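Local coordinates for protein protease (Helicobacter pylori, PDB 5EUF) that is a zinc peptidase of the M16 family that probably acts as a virulence factor, cleaving the cytoplasmic domain of human junctional adhesion molecule A, at residues B[145-150]-B[161-166]; B[18-23]-B[193-198]; B[61-66]-B[109-114]. One frame throughout, in Å; residues are numbered along the deposited sequence.

Interactions 1 and 2 are buried, whereas interaction 3 is only partly buried and lies nearer the surface. Interaction 2 combines backbone hydrogen bonds between two parallel strands of the six-stranded mixed sheet with apolar side-chain packing on that sheet. Interaction 3 sits beside the same sheet, its centre about 20 Å from that of interaction 2: F109 of its helix packs on strand 30-37, the other neighbour of 192-198. Its chemistry is a carboxylate gripped by a loop. Interaction 1, on the other side of the chain's centre from interaction 2, is made by aromatic rings against aliphatic groups, a threonine hydroxyl and a backbone carbonyl, and joins helix 142-154 to a loop close to the zinc site.

Interaction 1 (B[145-150]-B[161-166]); sequences MLYFRF and HWTPIG
F148 pushes its phenyl ring from helix 142-154 into the loop 161-166, where it meets T163, I165, G166 and the CB of W162. Its CG stands anti to the backbone N (chi1 -165°), and the ring reaches the loop with its CD1-CE1 side. T163 OG1 lies in the ring plane, at its edge, 3.1 Å from F148 CD1. The I165 side chain crosses the ring at about a right angle and sets CG2 3.7 Å from F148 CD1. G166 O approaches F148 CE1 obliquely at 3.5 Å, and W162 CB is 4.1 Å from the same carbon. The two branches of T163 are shared between neighbouring rings: with OG1 between the backbone N and the carbonyl carbon (chi1 74°), CG2 turns to Y147 and lies 3.6 Å from its CD2. T163 to G166 form a type I beta turn, closed by G166 N bonding to T163 O at 3.0 Å. This turn borders the active site of the M16 peptidase domain, since the I165 side chain comes within about 4 Å of the side chains of H53 and E133 and about 6 Å of the bound zinc. R134 makes a cation-pi contact with F148, and F167 meets its ring edge-to-face. Elsewhere in the loop, H161 NE2 hydrogen-bonds V156 O of the second subunit.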
loop_
_atom_site.group_PDB
_atom_site.type_symbol
_atom_site.label_atom_id
_atom_site.label_comp_id
_atom_site.label_asym_id
_atom_site.label_seq_id
_atom_site.Cartn_x
_atom_site.Cartn_y
_atom_site.Cartn_z
HETATM N N MSE B 145 11.765 -10.811 -7.457
HETATM C CA MSE B 145 11.383 -10.543 -6.073
HETATM C C MSE B 145 12.023 -9.256 -5.574
HETATM O O MSE B 145 11.382 -8.459 -4.889
HETATM C CB MSE B 145 11.783 -11.707 -5.166
HETATM C CG MSE B 145 11.292 -11.580 -3.733
HETATM SE SE MSE B 145 9.353 -11.711 -3.594
HETATM C CE MSE B 145 9.182 -11.741 -1.649
ATOM N N LEU B 146 13.294 -9.068 -5.919
ATOM C CA LEU B 146 14.034 -7.869 -5.541
ATOM C C LEU B 146 13.390 -6.620 -6.132
ATOM O O LEU B 146 13.275 -5.591 -5.466
ATOM C CB LEU B 146 15.490 -7.976 -5.999
ATOM C CG LEU B 146 16.395 -6.780 -5.707
ATOM C CD1 LEU B 146 16.540 -6.582 -4.210
ATOM C CD2 LEU B 146 17.757 -6.966 -6.359
ATOM N N TYR B 147 12.969 -6.731 -7.387
ATOM C CA TYR B 147 12.309 -5.645 -8.104
ATOM C C TYR B 147 10.993 -5.264 -7.424
ATOM O O TYR B 147 10.699 -4.083 -7.223
ATOM C CB TYR B 147 12.065 -6.067 -9.556
ATOM C CG TYR B 147 11.707 -4.955 -10.517
ATOM C CD1 TYR B 147 12.659 -4.030 -10.929
ATOM C CD2 TYR B 147 10.425 -4.857 -11.048
ATOM C CE1 TYR B 147 12.335 -3.021 -11.820
ATOM C CE2 TYR B 147 10.093 -3.853 -11.941
ATOM C CZ TYR B 147 11.051 -2.939 -12.323
ATOM O OH TYR B 147 10.724 -1.942 -13.212
ATOM N N PHE B 148 10.215 -6.277 -7.058
ATOM C CA PHE B 148 8.912 -6.068 -6.437
ATOM C C PHE B 148 9.046 -5.517 -5.020
ATOM O O PHE B 148 8.428 -4.507 -4.678
ATOM C CB PHE B 148 8.123 -7.374 -6.420
ATOM C CG PHE B 148 6.660 -7.200 -6.129
ATOM C CD1 PHE B 148 5.777 -6.858 -7.140
ATOM C CD2 PHE B 148 6.166 -7.394 -4.851
ATOM C CE1 PHE B 148 4.427 -6.704 -6.878
ATOM C CE2 PHE B 148 4.818 -7.243 -4.583
ATOM C CZ PHE B 148 3.947 -6.899 -5.598
ATOM N N ARG B 149 9.858 -6.181 -4.202
ATOM C CA ARG B 149 10.044 -5.778 -2.811
ATOM C C ARG B 149 10.669 -4.388 -2.691
ATOM O O ARG B 149 10.493 -3.713 -1.675
ATOM C CB ARG B 149 10.907 -6.802 -2.065
ATOM C CG ARG B 149 10.256 -8.169 -1.880
ATOM C CD ARG B 149 9.068 -8.124 -0.924
ATOM N NE ARG B 149 9.457 -7.776 0.442
ATOM C CZ ARG B 149 9.283 -6.575 0.988
ATOM N NH1 ARG B 149 8.721 -5.600 0.288
ATOM N NH2 ARG B 149 9.668 -6.348 2.236
ATOM N N PHE B 150 11.395 -3.959 -3.719
ATOM C CA PHE B 150 11.980 -2.622 -3.700
ATOM C C PHE B 150 10.892 -1.560 -3.749
ATOM O O PHE B 150 10.862 -0.651 -2.917
ATOM C CB PHE B 150 12.955 -2.416 -4.864
ATOM C CG PHE B 150 13.471 -1.004 -4.972
ATOM C CD1 PHE B 150 14.558 -0.588 -4.219
ATOM C CD2 PHE B 150 12.861 -0.087 -5.818
ATOM C CE1 PHE B 150 15.028 0.714 -4.311
ATOM C CE2 PHE B 150 13.323 1.214 -5.913
ATOM C CZ PHE B 150 14.407 1.615 -5.159
ATOM N N HIS B 161 3.846 1.670 -5.506
ATOM C CA HIS B 161 4.071 0.775 -4.377
ATOM C C HIS B 161 4.224 -0.671 -4.846
ATOM O O HIS B 161 4.847 -1.492 -4.174
ATOM C CB HIS B 161 2.913 0.891 -3.382
ATOM C CG HIS B 161 3.086 0.071 -2.142
ATOM N ND1 HIS B 161 4.062 0.334 -1.204
ATOM C CD2 HIS B 161 2.394 -0.995 -1.675
ATOM C CE1 HIS B 161 3.969 -0.540 -0.217
ATOM N NE2 HIS B 161 2.965 -1.358 -0.479
ATOM N N TRP B 162 3.647 -0.971 -6.004
ATOM C CA TRP B 162 3.756 -2.298 -6.597
ATOM C C TRP B 162 4.088 -2.220 -8.087
ATOM O O TRP B 162 3.732 -1.258 -8.771
ATOM C CB TRP B 162 2.460 -3.087 -6.387
ATOM C CG TRP B 162 1.253 -2.465 -7.037
ATOM C CD1 TRP B 162 0.795 -2.693 -8.301
ATOM C CD2 TRP B 162 0.353 -1.516 -6.450
ATOM N NE1 TRP B 162 -0.331 -1.945 -8.541
ATOM C CE2 TRP B 162 -0.624 -1.213 -7.421
ATOM C CE3 TRP B 162 0.280 -0.891 -5.202
ATOM C CZ2 TRP B 162 -1.662 -0.315 -7.181
ATOM C CZ3 TRP B 162 -0.751 -0.001 -4.964
ATOM C CH2 TRP B 162 -1.709 0.278 -5.949
ATOM N N THR B 163 4.781 -3.243 -8.576
ATOM C CA THR B 163 5.100 -3.368 -9.993
ATOM C C THR B 163 3.880 -3.934 -10.729
ATOM O O THR B 163 2.993 -4.507 -10.096
ATOM C CB THR B 163 6.332 -4.268 -10.198
ATOM O OG1 THR B 163 5.975 -5.636 -9.970
ATOM C CG2 THR B 163 7.445 -3.861 -9.242
ATOM N N PRO B 164 3.815 -3.762 -12.064
ATOM C CA PRO B 164 2.620 -4.161 -12.825
ATOM C C PRO B 164 2.167 -5.626 -12.685
ATOM O O PRO B 164 1.069 -5.945 -13.139
ATOM C CB PRO B 164 3.022 -3.872 -14.283
ATOM C CG PRO B 164 4.495 -3.601 -14.258
ATOM C CD PRO B 164 4.766 -3.029 -12.914
ATOM N N ILE B 165 2.970 -6.492 -12.074
ATOM C CA ILE B 165 2.560 -7.881 -11.877
ATOM C C ILE B 165 1.476 -7.977 -10.799
ATOM O O ILE B 165 0.628 -8.870 -10.835
ATOM C CB ILE B 165 3.760 -8.790 -11.501
ATOM C CG1 ILE B 165 3.341 -10.263 -11.467
ATOM C CG2 ILE B 165 4.365 -8.382 -10.165
ATOM C CD1 ILE B 165 2.826 -10.793 -12.788
ATOM N N GLY B 166 1.497 -7.044 -9.850
ATOM C CA GLY B 166 0.512 -7.014 -8.786
ATOM C C GLY B 166 0.771 -8.014 -7.676
ATOM O O GLY B 166 1.717 -8.797 -7.738
#

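Interaction 2 (B[18-23]-B[193-198])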
loop_
_atom_site.group_PDB
_atom_site.type_symbol
_atom_site.label_atom_id
_atom_site.label_comp_id
_atom_site.label_asym_id
_atom_site.label_seq_id
_atom_site.Cartn_x
_atom_site.Cartn_y
_atom_site.Cartn_z
ATOM N N GLN B 18 -6.112 9.923 -30.724
ATOM C CA GLN B 18 -5.015 10.620 -31.378
ATOM C C GLN B 18 -4.319 9.705 -32.379
ATOM O O GLN B 18 -4.035 8.546 -32.083
ATOM C CB GLN B 18 -4.013 11.137 -30.344
ATOM C CG GLN B 18 -2.865 11.938 -30.942
ATOM C CD GLN B 18 -1.979 12.561 -29.884
ATOM O OE1 GLN B 18 -2.095 12.250 -28.698
ATOM N NE2 GLN B 18 -1.090 13.452 -30.309
ATOM N N VAL B 19 -4.055 10.231 -33.572
ATOM C CA VAL B 19 -3.376 9.463 -34.606
ATOM C C VAL B 19 -2.074 10.146 -35.000
ATOM O O VAL B 19 -2.079 11.286 -35.461
ATOM C CB VAL B 19 -4.254 9.285 -35.861
ATOM C CG1 VAL B 19 -3.690 8.188 -36.751
ATOM C CG2 VAL B 19 -5.681 8.963 -35.465
ATOM N N VAL B 20 -0.961 9.445 -34.814
ATOM C CA VAL B 20 0.350 10.006 -35.113
ATOM C C VAL B 20 1.070 9.209 -36.196
ATOM O O VAL B 20 1.315 8.009 -36.044
ATOM C CB VAL B 20 1.243 10.064 -33.860
ATOM C CG1 VAL B 20 2.590 10.681 -34.202
ATOM C CG2 VAL B 20 0.552 10.848 -32.748
ATOM N N SER B 21 1.402 9.892 -37.288
ATOM C CA SER B 21 2.123 9.286 -38.398
ATOM C C SER B 21 3.558 9.799 -38.448
ATOM O O SER B 21 3.792 11.006 -38.490
ATOM C CB SER B 21 1.406 9.579 -39.720
ATOM O OG SER B 21 2.197 9.196 -40.830
ATOM N N VAL B 22 4.519 8.880 -38.436
ATOM C CA VAL B 22 5.927 9.254 -38.508
ATOM C C VAL B 22 6.590 8.597 -39.719
ATOM O O VAL B 22 7.180 7.523 -39.604
ATOM C CB VAL B 22 6.692 8.856 -37.226
ATOM C CG1 VAL B 22 8.058 9.531 -37.190
ATOM C CG2 VAL B 22 5.891 9.225 -35.991
ATOM N N PRO B 23 6.482 9.242 -40.890
ATOM C CA PRO B 23 7.027 8.693 -42.135
ATOM C C PRO B 23 8.544 8.553 -42.110
ATOM O O PRO B 23 9.233 9.353 -41.475
ATOM C CB PRO B 23 6.601 9.719 -43.191
ATOM C CG PRO B 23 5.455 10.443 -42.585
ATOM C CD PRO B 23 5.746 10.496 -41.119
ATOM N N ILE B 193 -3.982 6.012 -28.305
ATOM C CA ILE B 193 -3.207 6.646 -29.369
ATOM C C ILE B 193 -2.780 5.622 -30.413
ATOM O O ILE B 193 -2.179 4.603 -30.078
ATOM C CB ILE B 193 -1.940 7.337 -28.826
ATOM C CG1 ILE B 193 -2.302 8.438 -27.828
ATOM C CG2 ILE B 193 -1.106 7.902 -29.971
ATOM C CD1 ILE B 193 -1.096 9.076 -27.164
ATOM N N VAL B 194 -3.091 5.895 -31.676
ATOM C CA VAL B 194 -2.655 5.035 -32.770
ATOM C C VAL B 194 -1.444 5.654 -33.458
ATOM O O VAL B 194 -1.539 6.720 -34.072
ATOM C CB VAL B 194 -3.777 4.798 -33.800
ATOM C CG1 VAL B 194 -3.263 3.970 -34.968
ATOM C CG2 VAL B 194 -4.968 4.116 -33.140
ATOM N N LEU B 195 -0.306 4.978 -33.343
ATOM C CA LEU B 195 0.958 5.481 -33.864
ATOM C C LEU B 195 1.473 4.599 -34.993
ATOM O O LEU B 195 1.575 3.383 -34.839
ATOM C CB LEU B 195 1.993 5.561 -32.739
ATOM C CG LEU B 195 3.450 5.858 -33.094
ATOM C CD1 LEU B 195 3.612 7.283 -33.590
ATOM C CD2 LEU B 195 4.353 5.599 -31.896
ATOM N N VAL B 196 1.788 5.211 -36.131
ATOM C CA VAL B 196 2.321 4.473 -37.273
ATOM C C VAL B 196 3.657 5.055 -37.729
ATOM O O VAL B 196 3.744 6.223 -38.110
ATOM C CB VAL B 196 1.335 4.469 -38.459
ATOM C CG1 VAL B 196 1.953 3.764 -39.657
ATOM C CG2 VAL B 196 0.018 3.809 -38.061
ATOM N N VAL B 197 4.697 4.228 -37.683
ATOM C CA VAL B 197 6.048 4.658 -38.027
ATOM C C VAL B 197 6.640 3.759 -39.112
ATOM O O VAL B 197 6.498 2.536 -39.057
ATOM C CB VAL B 197 6.977 4.646 -36.787
ATOM C CG1 VAL B 197 8.376 5.118 -37.151
ATOM C CG2 VAL B 197 6.399 5.505 -35.672
ATOM N N GLY B 198 7.296 4.364 -40.098
ATOM C CA GLY B 198 7.946 3.602 -41.147
ATOM C C GLY B 198 7.805 4.223 -42.522
ATOM O O GLY B 198 7.712 5.442 -42.659
#
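Strands 18-23 and 193-198 run parallel, 10° apart and in unbroken register from Q18 opposite I193 to P23 opposite G198, within the six-stranded mixed sheet of the M16 peptidase fold, where 193-198 lies between 18-23 and 30-37. Q18, V20 and V22 carry the bonding of the first strand. V194 N donates to Q18 O at 2.8 Å, nearly along the carbonyl axis, and V20 N returns the bond to V194 O at 2.9 Å. V196 N to V20 O and V22 N to V196 O continue the alternation with nearly straight N-H directions. On the face of Q18, V20 and V22, paired side chains lie side by side: L195 CD1 sits 3.6 Å from V20 CG1 and also touches V22 CG2, while V197 CG2 meets V22 CB at 3.7 Å. The extended Q18 chain runs alongside I193, and its NE2 is held by S10 OG. Helix 365-376 covers this face through L376, F372 and V368. Across the sheet, V19 and V196 pack on helix 202-213, whose S202 OG hydrogen-bonds S21 OG. The last bond is the longest, G198 N reaching V22 O at 3.2 Å from 29° above the carbonyl plane.

Interaction 3 (B[61-66]-B[109-114])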
loop_
_atom_site.group_PDB
_atom_site.type_symbol
_atom_site.label_atom_id
_atom_site.label_comp_id
_atom_site.label_asym_id
_atom_site.label_seq_id
_atom_site.Cartn_x
_atom_site.Cartn_y
_atom_site.Cartn_z
ATOM N N LYS B 61 -7.674 -12.279 -26.983
ATOM C CA LYS B 61 -8.736 -13.271 -26.932
ATOM C C LYS B 61 -9.829 -12.906 -27.930
ATOM O O LYS B 61 -9.619 -12.065 -28.806
ATOM C CB LYS B 61 -9.306 -13.382 -25.518
ATOM C CG LYS B 61 -8.282 -13.809 -24.476
ATOM C CD LYS B 61 -7.726 -15.196 -24.772
ATOM C CE LYS B 61 -6.714 -15.625 -23.719
ATOM N NZ LYS B 61 -6.152 -16.981 -23.989
ATOM N N SER B 62 -10.995 -13.530 -27.792
ATOM C CA SER B 62 -12.057 -13.394 -28.787
ATOM C C SER B 62 -12.662 -11.998 -28.833
ATOM O O SER B 62 -12.768 -11.316 -27.812
ATOM C CB SER B 62 -13.168 -14.412 -28.527
ATOM O OG SER B 62 -13.868 -14.108 -27.334
ATOM N N THR B 63 -13.053 -11.589 -30.036
ATOM C CA THR B 63 -13.775 -10.341 -30.247
ATOM C C THR B 63 -15.064 -10.629 -31.017
ATOM O O THR B 63 -15.515 -11.774 -31.071
ATOM C CB THR B 63 -12.930 -9.313 -31.020
ATOM O OG1 THR B 63 -12.662 -9.810 -32.335
ATOM C CG2 THR B 63 -11.612 -9.053 -30.304
ATOM N N LYS B 64 -15.654 -9.598 -31.614
ATOM C CA LYS B 64 -16.894 -9.768 -32.366
ATOM C C LYS B 64 -16.669 -10.590 -33.630
ATOM O O LYS B 64 -17.538 -11.358 -34.040
ATOM C CB LYS B 64 -17.499 -8.408 -32.726
ATOM C CG LYS B 64 -18.770 -8.475 -33.562
ATOM C CD LYS B 64 -19.293 -7.082 -33.893
ATOM C CE LYS B 64 -20.557 -7.153 -34.743
ATOM N NZ LYS B 64 -21.104 -5.803 -35.057
ATOM N N ASN B 65 -15.498 -10.433 -34.238
ATOM C CA ASN B 65 -15.187 -11.126 -35.484
ATOM C C ASN B 65 -14.053 -12.135 -35.334
ATOM O O ASN B 65 -14.007 -13.144 -36.038
ATOM C CB ASN B 65 -14.838 -10.113 -36.575
ATOM C CG ASN B 65 -15.944 -9.105 -36.806
ATOM O OD1 ASN B 65 -15.726 -7.896 -36.730
ATOM N ND2 ASN B 65 -17.145 -9.599 -37.087
ATOM N N LEU B 66 -13.140 -11.858 -34.409
ATOM C CA LEU B 66 -11.985 -12.720 -34.188
ATOM C C LEU B 66 -12.220 -13.736 -33.076
ATOM O O LEU B 66 -12.791 -13.415 -32.033
ATOM C CB LEU B 66 -10.751 -11.880 -33.853
ATOM C CG LEU B 66 -10.248 -10.933 -34.940
ATOM C CD1 LEU B 66 -9.054 -10.140 -34.434
ATOM C CD2 LEU B 66 -9.889 -11.719 -36.189
ATOM N N PHE B 109 -6.601 -4.070 -34.812
ATOM C CA PHE B 109 -6.488 -3.273 -33.597
ATOM C C PHE B 109 -7.810 -2.598 -33.251
ATOM O O PHE B 109 -8.145 -2.445 -32.076
ATOM C CB PHE B 109 -5.381 -2.231 -33.741
ATOM C CG PHE B 109 -4.016 -2.752 -33.396
ATOM C CD1 PHE B 109 -3.847 -3.653 -32.360
ATOM C CD2 PHE B 109 -2.901 -2.344 -34.110
ATOM C CE1 PHE B 109 -2.592 -4.136 -32.038
ATOM C CE2 PHE B 109 -1.643 -2.824 -33.793
ATOM C CZ PHE B 109 -1.490 -3.720 -32.757
ATOM N N ALA B 110 -8.560 -2.199 -34.271
ATOM C CA ALA B 110 -9.888 -1.644 -34.050
ATOM C C ALA B 110 -10.808 -2.744 -33.537
ATOM O O ALA B 110 -11.725 -2.498 -32.753
ATOM C CB ALA B 110 -10.435 -1.034 -35.326
ATOM N N GLU B 111 -10.532 -3.963 -33.985
ATOM C CA GLU B 111 -11.307 -5.137 -33.608
ATOM C C GLU B 111 -11.173 -5.469 -32.116
ATOM O O GLU B 111 -12.078 -6.052 -31.521
ATOM C CB GLU B 111 -10.871 -6.333 -34.459
ATOM C CG GLU B 111 -11.735 -7.564 -34.312
ATOM C CD GLU B 111 -13.146 -7.348 -34.818
ATOM O OE1 GLU B 111 -13.319 -6.599 -35.805
ATOM O OE2 GLU B 111 -14.082 -7.925 -34.224
ATOM N N THR B 112 -10.049 -5.093 -31.512
ATOM C CA THR B 112 -9.809 -5.396 -30.104
ATOM C C THR B 112 -10.078 -4.201 -29.188
ATOM O O THR B 112 -10.225 -4.358 -27.974
ATOM C CB THR B 112 -8.361 -5.875 -29.867
ATOM O OG1 THR B 112 -7.445 -4.831 -30.216
ATOM C CG2 THR B 112 -8.060 -7.110 -30.698
HETATM N N MSE B 113 -10.131 -3.007 -29.766
HETATM C CA MSE B 113 -10.329 -1.798 -28.976
HETATM C C MSE B 113 -11.782 -1.624 -28.551
HETATM O O MSE B 113 -12.088 -1.599 -27.359
HETATM C CB MSE B 113 -9.866 -0.567 -29.755
HETATM C CG MSE B 113 -10.180 0.751 -29.067
HETATM SE SE MSE B 113 -8.935 2.157 -29.574
HETATM C CE MSE B 113 -10.135 3.294 -30.584
ATOM N N GLY B 114 -12.675 -1.501 -29.528
ATOM C CA GLY B 114 -14.071 -1.229 -29.239
ATOM C C GLY B 114 -14.993 -2.380 -29.577
ATOM O O GLY B 114 -16.156 -2.174 -29.918
#
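The loop that follows helix 51-58, the carrier of the HxxEH zinc-peptidase signature with H53, E56 and H57, here meets the last turn of helix 102-113. The contact stands apart from the catalytic residues, the T112 side chain lying about 11 Å from that of E56. E111 does most of the work. Its CG is anti to the backbone N and the chain bends at chi2 (65°), which brings the carboxylate against the backbone of the loop. There OE2 accepts two hydrogen bonds. T63 OG1 donates to the anti lone pair of E111 OE2 at 3.0 Å, whereas N65 N approaches E111 OE2 from above the carboxylate plane at 2.9 Å, with a bent N-H direction of 136°. S115 OG adds a weak bond to the same oxygen. Gathering these donors on one atom would probably favour the ionised carboxylate.

The aliphatic part of E111 is used as well: L66 CD1 lies 3.7 Å from E111 CG, and L66 itself packs on F71 and I74 of helix 70-77. T63 turns its CG2 to T112 CG2, 4.1 Å away. T112, whose OG1 bonds F109 O at 3.1 Å within its own helix, also touches N59 and F71.

The loop keeps its shape through T63. T63 N donates to L66 O at 2.7 Å, and T63 OG1, placed between the backbone N and the carbonyl carbon, accepts from L66 N at 3.0 Å. The hydroxyl that donates to E111 OE2 thus also accepts the backbone N-H three residues on, the bond that defines an ST motif.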